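Local coordinates for ABC transporter substrate-binding protein (Staphylococcus aureus subsp. aureus NCTC 8325, PDB 3UN6), which is of unknown function but binds zinc and probably serves as the ligand-binding component of an ABC-type import system, at residues L160-K163 / P164-S168; A179-E183 / H184-G188; N305-Y309 / D310-E314. All coordinates share one frame; numbering follows the deposited sequence.

Contact 1: L160-K163 / P164-S168; sequences LKIK and PGHFS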
loop_
_atom_site.group_PDB
_atom_site.type_symbol
_atom_site.label_atom_id
_atom_site.label_comp_id
_atom_site.label_asym_id
_atom_site.label_seq_id
_atom_site.Cartn_x
_atom_site.Cartn_y
_atom_site.Cartn_z
ATOM N N LEU A 160 1.720 -23.285 -5.171
ATOM C CA LEU A 160 0.670 -24.302 -5.255
ATOM C C LEU A 160 0.800 -25.146 -6.519
ATOM O O LEU A 160 -0.028 -26.011 -6.772
ATOM C CB LEU A 160 -0.718 -23.661 -5.214
ATOM C CG LEU A 160 -1.190 -23.007 -3.919
ATOM C CD1 LEU A 160 -2.586 -22.426 -4.123
ATOM C CD2 LEU A 160 -1.212 -23.994 -2.778
ATOM N N LYS A 161 1.836 -24.891 -7.311
ATOM C CA LYS A 161 2.102 -25.636 -8.547
ATOM C C LYS A 161 0.929 -25.607 -9.545
ATOM O O LYS A 161 0.672 -26.577 -10.228
ATOM C CB LYS A 161 2.524 -27.081 -8.233
ATOM C CG LYS A 161 3.765 -27.195 -7.360
ATOM C CD LYS A 161 4.221 -28.638 -7.210
ATOM C CE LYS A 161 5.508 -28.747 -6.392
ATOM N NZ LYS A 161 6.011 -30.182 -6.261
ATOM N N ILE A 162 0.232 -24.477 -9.612
ATOM C CA ILE A 162 -0.890 -24.275 -10.542
ATOM C C ILE A 162 -0.318 -23.660 -11.845
ATOM O O ILE A 162 0.602 -22.847 -11.807
ATOM C CB ILE A 162 -1.976 -23.405 -9.871
ATOM C CG1 ILE A 162 -2.615 -24.164 -8.693
ATOM C CG2 ILE A 162 -3.052 -22.939 -10.859
ATOM C CD1 ILE A 162 -3.392 -25.353 -9.076
ATOM N N LYS A 163 -0.828 -24.090 -12.993
ATOM C CA LYS A 163 -0.310 -23.622 -14.286
ATOM C C LYS A 163 -0.558 -22.133 -14.533
ATOM O O LYS A 163 -1.585 -21.583 -14.111
ATOM C CB LYS A 163 -0.863 -24.460 -15.456
ATOM C CG LYS A 163 -2.354 -24.305 -15.707
ATOM C CD LYS A 163 -2.878 -25.391 -16.657
ATOM C CE LYS A 163 -4.357 -25.193 -16.927
ATOM N NZ LYS A 163 -4.898 -26.316 -17.759
ATOM N N PRO A 164 0.399 -21.480 -15.217
ATOM C CA PRO A 164 0.294 -20.081 -15.572
ATOM C C PRO A 164 -0.984 -19.859 -16.355
ATOM O O PRO A 164 -1.353 -20.690 -17.189
ATOM C CB PRO A 164 1.510 -19.834 -16.470
ATOM C CG PRO A 164 2.380 -20.992 -16.318
ATOM C CD PRO A 164 1.601 -22.118 -15.781
ATOM N N GLY A 165 -1.662 -18.757 -16.076
ATOM C CA GLY A 165 -2.924 -18.452 -16.737
ATOM C C GLY A 165 -4.119 -19.131 -16.097
ATOM O O GLY A 165 -5.243 -18.913 -16.533
ATOM N N HIS A 166 -3.918 -19.960 -15.073
ATOM C CA HIS A 166 -5.085 -20.619 -14.451
ATOM C C HIS A 166 -5.680 -19.725 -13.343
ATOM O O HIS A 166 -6.726 -20.031 -12.784
ATOM C CB HIS A 166 -4.776 -22.040 -13.985
ATOM C CG HIS A 166 -5.967 -22.957 -14.022
ATOM N ND1 HIS A 166 -6.505 -23.541 -12.891
ATOM C CD2 HIS A 166 -6.737 -23.370 -15.057
ATOM C CE1 HIS A 166 -7.545 -24.283 -13.230
ATOM N NE2 HIS A 166 -7.712 -24.192 -14.538
ATOM N N PHE A 167 -4.977 -18.640 -13.031
ATOM C CA PHE A 167 -5.473 -17.566 -12.166
ATOM C C PHE A 167 -5.679 -16.398 -13.145
ATOM O O PHE A 167 -4.774 -16.069 -13.908
ATOM C CB PHE A 167 -4.447 -17.158 -11.133
ATOM C CG PHE A 167 -4.388 -18.029 -9.907
ATOM C CD1 PHE A 167 -4.890 -19.317 -9.888
ATOM C CD2 PHE A 167 -3.689 -17.576 -8.789
ATOM C CE1 PHE A 167 -4.781 -20.103 -8.752
ATOM C CE2 PHE A 167 -3.569 -18.365 -7.658
ATOM C CZ PHE A 167 -4.124 -19.630 -7.646
ATOM N N SER A 168 -6.871 -15.808 -13.127
ATOM C CA SER A 168 -7.210 -14.684 -13.987
ATOM C C SER A 168 -7.423 -13.504 -13.058
ATOM O O SER A 168 -8.048 -13.647 -12.009
ATOM C CB SER A 168 -8.476 -14.981 -14.781
ATOM O OG SER A 168 -8.767 -13.922 -15.670
#

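Contact 2: A179-E183 / H184-G188; sequences AALSE and HRITG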
loop_
_atom_site.group_PDB
_atom_site.type_symbol
_atom_site.label_atom_id
_atom_site.label_comp_id
_atom_site.label_asym_id
_atom_site.label_seq_id
_atom_site.Cartn_x
_atom_site.Cartn_y
_atom_site.Cartn_z
ATOM N N ALA A 179 -18.092 -7.345 -1.678
ATOM C CA ALA A 179 -19.346 -7.592 -2.381
ATOM C C ALA A 179 -19.126 -8.502 -3.584
ATOM O O ALA A 179 -19.935 -9.410 -3.848
ATOM C CB ALA A 179 -19.982 -6.269 -2.815
ATOM N N ALA A 180 -18.043 -8.258 -4.324
ATOM C CA ALA A 180 -17.713 -9.080 -5.495
ATOM C C ALA A 180 -17.486 -10.544 -5.100
ATOM O O ALA A 180 -17.845 -11.467 -5.848
ATOM C CB ALA A 180 -16.501 -8.530 -6.223
ATOM N N LEU A 181 -16.882 -10.744 -3.932
ATOM C CA LEU A 181 -16.621 -12.081 -3.387
ATOM C C LEU A 181 -17.924 -12.748 -2.932
ATOM O O LEU A 181 -18.248 -13.840 -3.400
ATOM C CB LEU A 181 -15.637 -12.002 -2.197
ATOM C CG LEU A 181 -15.121 -13.321 -1.634
ATOM C CD1 LEU A 181 -14.422 -14.104 -2.739
ATOM C CD2 LEU A 181 -14.185 -13.094 -0.458
ATOM N N SER A 182 -18.674 -12.082 -2.045
ATOM C CA SER A 182 -19.953 -12.621 -1.529
ATOM C C SER A 182 -20.934 -12.984 -2.624
ATOM O O SER A 182 -21.716 -13.912 -2.463
ATOM C CB SER A 182 -20.651 -11.633 -0.580
ATOM O OG SER A 182 -19.988 -11.542 0.676
ATOM N N GLU A 183 -20.911 -12.240 -3.724
ATOM C CA GLU A 183 -21.829 -12.498 -4.837
ATOM C C GLU A 183 -21.190 -13.352 -5.944
ATOM O O GLU A 183 -21.692 -13.402 -7.070
ATOM C CB GLU A 183 -22.372 -11.178 -5.386
ATOM C CG GLU A 183 -23.087 -10.350 -4.303
ATOM C CD GLU A 183 -23.647 -9.026 -4.820
ATOM O OE1 GLU A 183 -24.474 -9.051 -5.763
ATOM O OE2 GLU A 183 -23.290 -7.964 -4.254
ATOM N N HIS A 184 -20.083 -14.017 -5.597
ATOM C CA HIS A 184 -19.381 -14.964 -6.479
ATOM C C HIS A 184 -18.968 -14.490 -7.853
ATOM O O HIS A 184 -19.031 -15.251 -8.808
ATOM C CB HIS A 184 -20.213 -16.234 -6.626
ATOM C CG HIS A 184 -20.183 -17.102 -5.413
ATOM N ND1 HIS A 184 -20.916 -16.824 -4.280
ATOM C CD2 HIS A 184 -19.507 -18.244 -5.152
ATOM C CE1 HIS A 184 -20.688 -17.753 -3.370
ATOM N NE2 HIS A 184 -19.839 -18.629 -3.876
ATOM N N ARG A 185 -18.539 -13.247 -7.961
ATOM C CA ARG A 185 -18.043 -12.740 -9.237
ATOM C C ARG A 185 -16.551 -13.066 -9.294
ATOM O O ARG A 185 -15.950 -13.058 -10.358
ATOM C CB ARG A 185 -18.268 -11.244 -9.353
ATOM C CG ARG A 185 -19.696 -10.822 -9.055
ATOM C CD ARG A 185 -19.840 -9.301 -8.969
ATOM N NE ARG A 185 -21.142 -8.937 -8.403
ATOM C CZ ARG A 185 -22.206 -8.549 -9.096
ATOM N NH1 ARG A 185 -22.156 -8.409 -10.412
ATOM N NH2 ARG A 185 -23.331 -8.265 -8.456
ATOM N N ILE A 186 -15.969 -13.350 -8.131
ATOM C CA ILE A 186 -14.566 -13.739 -8.019
ATOM C C ILE A 186 -14.458 -14.880 -7.025
ATOM O O ILE A 186 -15.376 -15.097 -6.248
ATOM C CB ILE A 186 -13.630 -12.548 -7.609
ATOM C CG1 ILE A 186 -14.137 -11.845 -6.354
ATOM C CG2 ILE A 186 -13.516 -11.525 -8.747
ATOM C CD1 ILE A 186 -13.309 -10.585 -5.986
ATOM N N THR A 187 -13.358 -15.626 -7.116
ATOM C CA THR A 187 -13.037 -16.768 -6.248
ATOM C C THR A 187 -12.343 -16.218 -5.010
ATOM O O THR A 187 -12.429 -16.774 -3.917
ATOM C CB THR A 187 -11.967 -17.696 -6.901
ATOM O OG1 THR A 187 -12.308 -17.992 -8.259
ATOM C CG2 THR A 187 -11.777 -18.995 -6.104
ATOM N N GLY A 188 -11.615 -15.133 -5.200
ATOM C CA GLY A 188 -10.904 -14.507 -4.089
ATOM C C GLY A 188 -10.283 -13.200 -4.496
ATOM O O GLY A 188 -10.522 -12.696 -5.599
#

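Contact 3: N305-Y309 / D310-E314; sequences NPPAY and DDFVE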
loop_
_atom_site.group_PDB
_atom_site.type_symbol
_atom_site.label_atom_id
_atom_site.label_comp_id
_atom_site.label_asym_id
_atom_site.label_seq_id
_atom_site.Cartn_x
_atom_site.Cartn_y
_atom_site.Cartn_z
ATOM N N ASN A 305 9.472 -2.139 -17.899
ATOM C CA ASN A 305 10.874 -2.083 -17.467
ATOM C C ASN A 305 10.951 -1.123 -16.302
ATOM O O ASN A 305 10.645 0.067 -16.462
ATOM C CB ASN A 305 11.874 -1.713 -18.558
ATOM C CG ASN A 305 13.325 -1.954 -18.101
ATOM O OD1 ASN A 305 13.882 -3.034 -18.322
ATOM N ND2 ASN A 305 13.897 -0.991 -17.373
ATOM N N PRO A 306 11.345 -1.642 -15.118
ATOM C CA PRO A 306 11.358 -0.821 -13.920
ATOM C C PRO A 306 12.505 0.184 -13.892
ATOM O O PRO A 306 13.563 -0.063 -14.486
ATOM C CB PRO A 306 11.495 -1.855 -12.782
ATOM C CG PRO A 306 12.242 -2.974 -13.385
ATOM C CD PRO A 306 11.893 -2.992 -14.862
ATOM N N PRO A 307 12.286 1.333 -13.227
ATOM C CA PRO A 307 13.323 2.331 -13.099
ATOM C C PRO A 307 14.360 1.901 -12.048
ATOM O O PRO A 307 14.034 1.161 -11.111
ATOM C CB PRO A 307 12.552 3.566 -12.643
ATOM C CG PRO A 307 11.415 3.035 -11.897
ATOM C CD PRO A 307 11.032 1.763 -12.590
ATOM N N ALA A 308 15.600 2.345 -12.222
ATOM C CA ALA A 308 16.667 2.042 -11.270
ATOM C C ALA A 308 16.411 2.739 -9.927
ATOM O O ALA A 308 15.732 3.750 -9.868
ATOM C CB ALA A 308 18.016 2.496 -11.844
ATOM N N TYR A 309 16.992 2.205 -8.860
ATOM C CA TYR A 309 16.864 2.784 -7.522
ATOM C C TYR A 309 17.130 4.308 -7.476
ATOM O O TYR A 309 16.298 5.088 -6.967
ATOM C CB TYR A 309 17.793 2.043 -6.555
ATOM C CG TYR A 309 17.598 2.414 -5.112
ATOM C CD1 TYR A 309 16.696 1.734 -4.313
ATOM C CD2 TYR A 309 18.324 3.425 -4.550
ATOM C CE1 TYR A 309 16.525 2.074 -2.986
ATOM C CE2 TYR A 309 18.166 3.777 -3.235
ATOM C CZ TYR A 309 17.266 3.105 -2.458
ATOM O OH TYR A 309 17.131 3.469 -1.155
ATOM N N ASP A 310 18.267 4.738 -8.024
ATOM C CA ASP A 310 18.642 6.168 -8.016
ATOM C C ASP A 310 17.719 7.068 -8.858
ATOM O O ASP A 310 17.687 8.273 -8.664
ATOM C CB ASP A 310 20.101 6.348 -8.430
ATOM C CG ASP A 310 21.078 5.863 -7.361
ATOM O OD1 ASP A 310 20.683 5.797 -6.182
ATOM O OD2 ASP A 310 22.241 5.571 -7.683
ATOM N N ASP A 311 16.959 6.496 -9.773
ATOM C CA ASP A 311 16.053 7.295 -10.567
ATOM C C ASP A 311 14.686 7.421 -9.931
ATOM O O ASP A 311 13.966 8.381 -10.207
ATOM C CB ASP A 311 15.901 6.693 -11.947
ATOM C CG ASP A 311 17.193 6.731 -12.742
ATOM O OD1 ASP A 311 17.958 7.718 -12.594
ATOM O OD2 ASP A 311 17.436 5.777 -13.517
ATOM N N PHE A 312 14.326 6.459 -9.081
ATOM C CA PHE A 312 12.994 6.422 -8.462
ATOM C C PHE A 312 13.016 6.839 -6.997
ATOM O O PHE A 312 12.176 7.608 -6.546
ATOM C CB PHE A 312 12.446 4.995 -8.609
ATOM C CG PHE A 312 11.094 4.774 -7.998
ATOM C CD1 PHE A 312 9.958 5.366 -8.542
ATOM C CD2 PHE A 312 10.945 3.937 -6.916
ATOM C CE1 PHE A 312 8.716 5.157 -7.980
ATOM C CE2 PHE A 312 9.697 3.719 -6.358
ATOM C CZ PHE A 312 8.589 4.325 -6.883
ATOM N N VAL A 313 13.991 6.330 -6.260
ATOM C CA VAL A 313 14.051 6.555 -4.848
ATOM C C VAL A 313 14.972 7.699 -4.483
ATOM O O VAL A 313 16.059 7.827 -5.035
ATOM C CB VAL A 313 14.544 5.278 -4.113
ATOM C CG1 VAL A 313 14.616 5.522 -2.605
ATOM C CG2 VAL A 313 13.637 4.064 -4.449
ATOM N N GLU A 314 14.498 8.559 -3.584
ATOM C CA GLU A 314 15.323 9.622 -3.011
ATOM C C GLU A 314 15.354 9.359 -1.497
ATOM O O GLU A 314 14.509 9.869 -0.740
ATOM C CB GLU A 314 14.801 11.016 -3.327
ATOM C CG GLU A 314 15.691 12.095 -2.707
ATOM C CD GLU A 314 17.167 11.874 -3.050
ATOM O OE1 GLU A 314 17.973 11.596 -2.122
ATOM O OE2 GLU A 314 17.502 11.901 -4.260
#

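Contact 1: L160-K163 / P164-S168
Lys163 and His166 lie at the two ends of a type II beta turn, with Pro164 and Gly165 at its corners, and their side chains meet on one side of it. The turn is closed by His166 N, which donates to Lys163 O at 3.0 Å with an N-H...O angle of 146°. At Lys163 the first torsion (chi1 67°) sets CG between the backbone N and the carbonyl carbon; from there the chain runs fully extended past the imidazole. Its CE comes within 3.5 Å of His166 CD2, approaching at a slant to the ring. The ammonium stops short of the ring nitrogen, and the polar end of the histidine is engaged elsewhere, His166 NE2 being hydrogen-bonded to Gly135 O.

Ile162 meets the same histidine nearer its CB and ND1. With CG2 anti to its backbone N, this one methyl serves both aromatic residues of the second segment: it sits at the edge of the imidazole, near its plane, 3.7 Å from His166 CB, and also reaches the Phe167 ring. Ile162 and Phe167 run roughly perpendicular. Phe167 opens strand 167-171, and its ring also meets that of Phe140 on the neighbouring parallel strand. The turn lies in the loop that carries the chain from helix 148-159 into strand 167-171. The apolar contact there is Ile162 CG2 to Phe167 CE1, 3.9 Å.

Contact 2: A179-E183 / H184-G188
Ala180 O and Leu181 O, at the end of helix 177-182, accept the backbone N-H groups of Arg185 and His184 in a Schellman motif, with His184 at positive phi as the residue that turns the chain out of the helix. The two bonds differ in direction. Arg185 N points almost straight down the carbonyl of Ala180, 2.8 Å from its O, whereas His184 N lies 2.9 Å from Leu181 O and well above the carbonyl plane. One residue before these acceptors, Ala179 O still takes the ordinary i to i+4 bond from Glu183 N.

Once the chain has turned back, Arg185 runs alongside Glu183, both side chains heading in the same direction. The arginine is extended from CG to NE, which brings its guanidinium level with the carboxylate, and NH2 forms a salt bridge to Glu183 OE1 at 3.0 Å. This pairing is not coplanar: the two flat groups are 77° apart, and NH2 meets OE1 from above the carboxylate plane. The salt bridge joins two exposed residues on either side of His184 in sequence.

The buried side is apolar. Ile186 has CG1 between its backbone N and carbonyl carbon (chi1 52°), a setting that carries CD1 back to the last helical turn, within 3.8 Å of Ala180 CB; Met172 also touches that alanine. Beyond it the chain enters strand 188-192, tied to the adjoining strand 138-142 by Thr187, whose OG1 and backbone bond to His139. Leu181 leaves the helix pointing away from this returning chain, but its tip bends round to it, laying CD1 3.5 Å from Thr187 O and 3.8 Å from Gly188 CA.

Contact 3: N305-Y309 / D310-E314
Tyr309 O is gripped by two backbone N-H groups, Phe312 at the end of the short helix 309-312 and Val313 just past it. Val313 N supplies the shorter bond, 2.7 Å with an N-H...O angle of 158°, and comes in nearly head-on to the carbonyl; Phe312 N reaches the same Tyr309 O at 3.2 Å from well above the carbonyl plane. Ala308 O repeats the pattern one residue earlier. It accepts from Phe312 N, close to the line of its C=O bond, and from Asp311 N, which stands above the plane at 3.0 Å. Phe312 N is therefore shared between both oxygens, and the single turn contains bonds of both three- and four-residue spacing.

Val313 lies over one face of the Tyr309 ring. With CG anti to the backbone N (chi1 -171°), the ring is carried over to Val313, the residue four places on, and Val313 CB stands almost over its centre in a CH-pi contact, 3.9 Å from the centroid and 10° off the ring normal. The two methyls straddle that point: CG2 lies over the CD1-CE1 side, while CG1 sits 3.6 Å from Tyr309 CZ and equally near the hydroxyl. That hydroxyl is held by a hydrogen bond with Ile286 O, which helps fix the ring. At the edge of the same ring, in its plane, Asp310 OD1 lies 3.7 Å from Tyr309 CD2.

On another side of the turn, Pro307 CG packs against Phe312 CB at 4.0 Å, and Met98 of helix 94-102 touches both residues. Backbone bonds from Phe312 and Glu314 to Ala109 join the segment to edge strand 108-110. The whole is a one-turn helix with Ala308 at its N-cap, placed against the rim of a five-stranded mixed sheet.

Along the chain the three contacts come in series. Contact 1 joins helix 148-159 to strand 167-171; helix 177-182 follows, and contact 2 leads from it into strand 188-192. Both strands flank strand 138-142 in parallel, so these two are successive connections of one six-stranded sheet, their centres about 19 Å apart and not in contact. Contact 3 lies far along the chain, beside the other, five-stranded sheet, its centre about 30 Å from that of contact 1 and about 36 Å from that of contact 2, across the chain's centre from the latter. This two-sheet layout is consistent with the two lobes of a periplasmic-binding-protein fold. Zinc is bound by His46, Cys220 and Cys221, none of them in these contacts.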